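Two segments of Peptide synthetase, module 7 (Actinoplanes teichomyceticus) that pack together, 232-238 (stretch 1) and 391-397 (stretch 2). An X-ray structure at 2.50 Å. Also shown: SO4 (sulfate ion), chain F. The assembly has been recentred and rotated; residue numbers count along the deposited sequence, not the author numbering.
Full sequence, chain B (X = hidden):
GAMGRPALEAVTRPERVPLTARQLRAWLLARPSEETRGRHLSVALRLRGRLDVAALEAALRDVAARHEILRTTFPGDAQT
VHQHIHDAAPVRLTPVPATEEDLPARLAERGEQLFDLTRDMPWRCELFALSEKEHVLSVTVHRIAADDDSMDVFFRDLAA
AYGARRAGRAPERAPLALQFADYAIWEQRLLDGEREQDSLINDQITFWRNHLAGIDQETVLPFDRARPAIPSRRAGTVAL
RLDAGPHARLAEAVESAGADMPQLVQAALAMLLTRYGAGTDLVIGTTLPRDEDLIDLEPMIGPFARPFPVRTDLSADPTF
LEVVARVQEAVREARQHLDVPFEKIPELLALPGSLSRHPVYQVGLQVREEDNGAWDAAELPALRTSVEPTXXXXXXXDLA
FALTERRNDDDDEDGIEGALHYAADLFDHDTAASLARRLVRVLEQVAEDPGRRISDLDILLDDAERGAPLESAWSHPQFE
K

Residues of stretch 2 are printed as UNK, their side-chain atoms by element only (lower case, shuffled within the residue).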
# COMPACT_ATOMS: atom_id res chain seq x y z
N SER B 232 -23.18 -4.19 -28.08
CA SER B 232 -21.99 -4.98 -28.34
C SER B 232 -20.99 -4.81 -27.20
O SER B 232 -20.16 -5.68 -26.96
CB SER B 232 -21.35 -4.57 -29.65
OG SER B 232 -20.59 -3.39 -29.48
N ARG B 233 -21.11 -3.69 -26.49
CA ARG B 233 -20.17 -3.26 -25.46
C ARG B 233 -18.73 -3.10 -25.96
O ARG B 233 -17.80 -3.11 -25.16
CB ARG B 233 -20.17 -4.22 -24.26
CG ARG B 233 -21.50 -4.37 -23.55
CD ARG B 233 -21.34 -5.24 -22.30
NE ARG B 233 -22.61 -5.58 -21.68
CZ ARG B 233 -22.98 -6.80 -21.31
NH1 ARG B 233 -22.17 -7.84 -21.47
NH2 ARG B 233 -24.17 -6.99 -20.76
N ARG B 234 -18.54 -2.94 -27.27
CA ARG B 234 -17.19 -2.68 -27.78
C ARG B 234 -16.75 -1.27 -27.43
O ARG B 234 -17.57 -0.37 -27.28
CB ARG B 234 -17.12 -2.89 -29.30
CG ARG B 234 -17.25 -4.34 -29.75
CD ARG B 234 -17.20 -4.49 -31.28
NE ARG B 234 -18.32 -3.79 -31.92
CZ ARG B 234 -18.22 -2.67 -32.66
NH1 ARG B 234 -17.03 -2.13 -32.93
NH2 ARG B 234 -19.33 -2.12 -33.16
N ALA B 235 -15.45 -1.06 -27.30
CA ALA B 235 -14.95 0.20 -26.79
C ALA B 235 -13.70 0.66 -27.53
O ALA B 235 -12.84 -0.15 -27.84
CB ALA B 235 -14.65 0.09 -25.31
N GLY B 236 -13.62 1.96 -27.78
CA GLY B 236 -12.41 2.56 -28.30
C GLY B 236 -11.86 3.51 -27.27
O GLY B 236 -12.54 3.81 -26.28
N THR B 237 -10.65 4.00 -27.47
CA THR B 237 -10.09 5.00 -26.56
C THR B 237 -9.41 6.11 -27.32
O THR B 237 -9.08 5.96 -28.48
CB THR B 237 -9.08 4.39 -25.58
OG1 THR B 237 -8.03 3.74 -26.31
CG2 THR B 237 -9.75 3.38 -24.68
N VAL B 238 -9.25 7.25 -26.65
CA VAL B 238 -8.48 8.38 -27.14
C VAL B 238 -7.71 8.96 -25.95
O VAL B 238 -8.27 9.13 -24.86
CB VAL B 238 -9.37 9.49 -27.79
CG1 VAL B 238 -10.10 8.94 -29.00
CG2 VAL B 238 -10.39 10.04 -26.81
N UNK B 391 -6.04 -5.66 -24.28
CA UNK B 391 -7.00 -4.75 -24.87
C UNK B 391 -7.87 -3.99 -23.89
O UNK B 391 -7.92 -4.32 -22.70
N UNK B 392 -8.55 -2.97 -24.40
CA UNK B 392 -9.47 -2.17 -23.60
C UNK B 392 -10.68 -3.01 -23.18
O UNK B 392 -11.24 -3.74 -24.00
c UNK B 392 -10.99 -0.15 -23.61
c UNK B 392 -10.46 -1.31 -25.74
c UNK B 392 -9.93 -0.92 -24.39
N UNK B 393 -11.09 -2.91 -21.91
CA UNK B 393 -12.21 -3.71 -21.40
C UNK B 393 -13.56 -3.33 -22.00
O UNK B 393 -13.74 -2.22 -22.49
o UNK B 393 -11.05 -6.17 -19.91
c UNK B 393 -10.96 -3.87 -19.13
c UNK B 393 -12.29 -3.61 -19.86
o UNK B 393 -9.44 -5.62 -18.51
c UNK B 393 -10.45 -5.32 -19.20
N UNK B 394 -14.50 -4.27 -21.97
CA UNK B 394 -15.87 -4.00 -22.42
C UNK B 394 -16.48 -2.85 -21.63
O UNK B 394 -16.24 -2.72 -20.42
c UNK B 394 -16.73 -5.25 -22.29
N UNK B 395 -17.27 -2.03 -22.30
CA UNK B 395 -17.88 -0.85 -21.68
C UNK B 395 -19.42 -0.92 -21.70
O UNK B 395 -20.01 -1.36 -22.69
c UNK B 395 -17.30 2.99 -22.16
c UNK B 395 -17.41 0.46 -22.37
c UNK B 395 -17.92 0.55 -23.82
c UNK B 395 -17.84 1.69 -21.57
N UNK B 396 -20.04 -0.52 -20.59
CA UNK B 396 -21.50 -0.45 -20.48
C UNK B 396 -21.99 0.99 -20.57
O UNK B 396 -23.13 1.25 -20.92
o UNK B 396 -21.82 -2.64 -16.65
c UNK B 396 -22.36 -3.04 -17.71
c UNK B 396 -21.81 -2.54 -19.03
o UNK B 396 -23.36 -3.81 -17.73
c UNK B 396 -21.99 -1.04 -19.17
N UNK B 397 -21.10 1.92 -20.23
CA UNK B 397 -21.38 3.35 -20.32
C UNK B 397 -21.28 3.85 -21.77
O UNK B 397 -20.67 3.21 -22.63
c UNK B 397 -21.76 4.55 -17.36
c UNK B 397 -20.51 3.91 -17.92
c UNK B 397 -19.29 4.48 -17.23
c UNK B 397 -20.41 4.12 -19.43
S SO4 F . -21.56 -11.20 -19.55
O1 SO4 F . -21.92 -11.99 -18.38
O2 SO4 F . -21.01 -12.09 -20.57
O3 SO4 F . -22.75 -10.54 -20.09
O4 SO4 F . -20.57 -10.19 -19.15

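Position 391 has backbone atoms and nothing beyond CA, and it lies out of reach of stretch 1. With no side-chain atom modelled, it is Gly391.

Position 392 carries three carbons, one of them bonded to CA and bearing the other two. A fork at the first carbon with two single-carbon arms identifies Val392. Its CA-to-CB bond points toward stretch 1, where CG1 lies 3.4 Å from the backbone O of Ala235. The other arm serves two neighbours: CG2 is 4.0 Å from CB of Ala235 and 3.9 Å from CG2 of Thr237.

Position 393 has three carbons in an unbranched run, the third carrying two oxygens. That is a carboxylate two methylenes from CA, hence Glu393. The CA-to-CB bond points away and the side chain comes no nearer than 7.0 Å to stretch 1, so its contact is made by the backbone: O stands 3.8 Å from CB of Ala235.

Position 394 shows a single side-chain carbon, as expected of Ala394. Its CB is 4.1 Å from CB of Arg233, while its CA makes a CA-H...O contact with O of Arg233 at 3.5 Å, with an angle of 130° at the hydrogen.

Position 395 has four carbons, forked at the first, with one arm two carbons long. This asymmetric fork defines Ile395, with chi1 and chi2 both t. The short arm faces the partner: CG2 lies 3.6 Å from CB of Ala235 and also 3.6 Å from O of Arg234.

Position 396 repeats the pattern of three carbons ending in two oxygens, giving Glu396. Although CA-to-CB runs sideways, the end of the side chain comes nearer. CG is 4.1 Å from NE of Arg233, and OE2 is 4.4 Å from that same NE; this oxygen lies well out of the guanidinium plane, so the charges are near without forming a salt bridge.

Position 397 has four carbons forked at the second, the pattern of Leu397, and is out of reach of stretch 1.

The contact buries 371 Å² in total. Its polar anchor is a backbone hydrogen bond from N of Ile395 to O of Arg233, 3.1 Å long and nearly straight at 166°. A CA-H...O contact from CA of Arg233 to O of Ile395, 3.4 Å, returns across the same pair. Beside this anchor, CB of Ala235 packs against methyls of Val392 and Ile395. The Arg233 guanidinium is held separately, its NH1 donating a hydrogen bond to sulfate O3 at 3.1 Å.

Stretch 2 (391-397) GVEAIEL
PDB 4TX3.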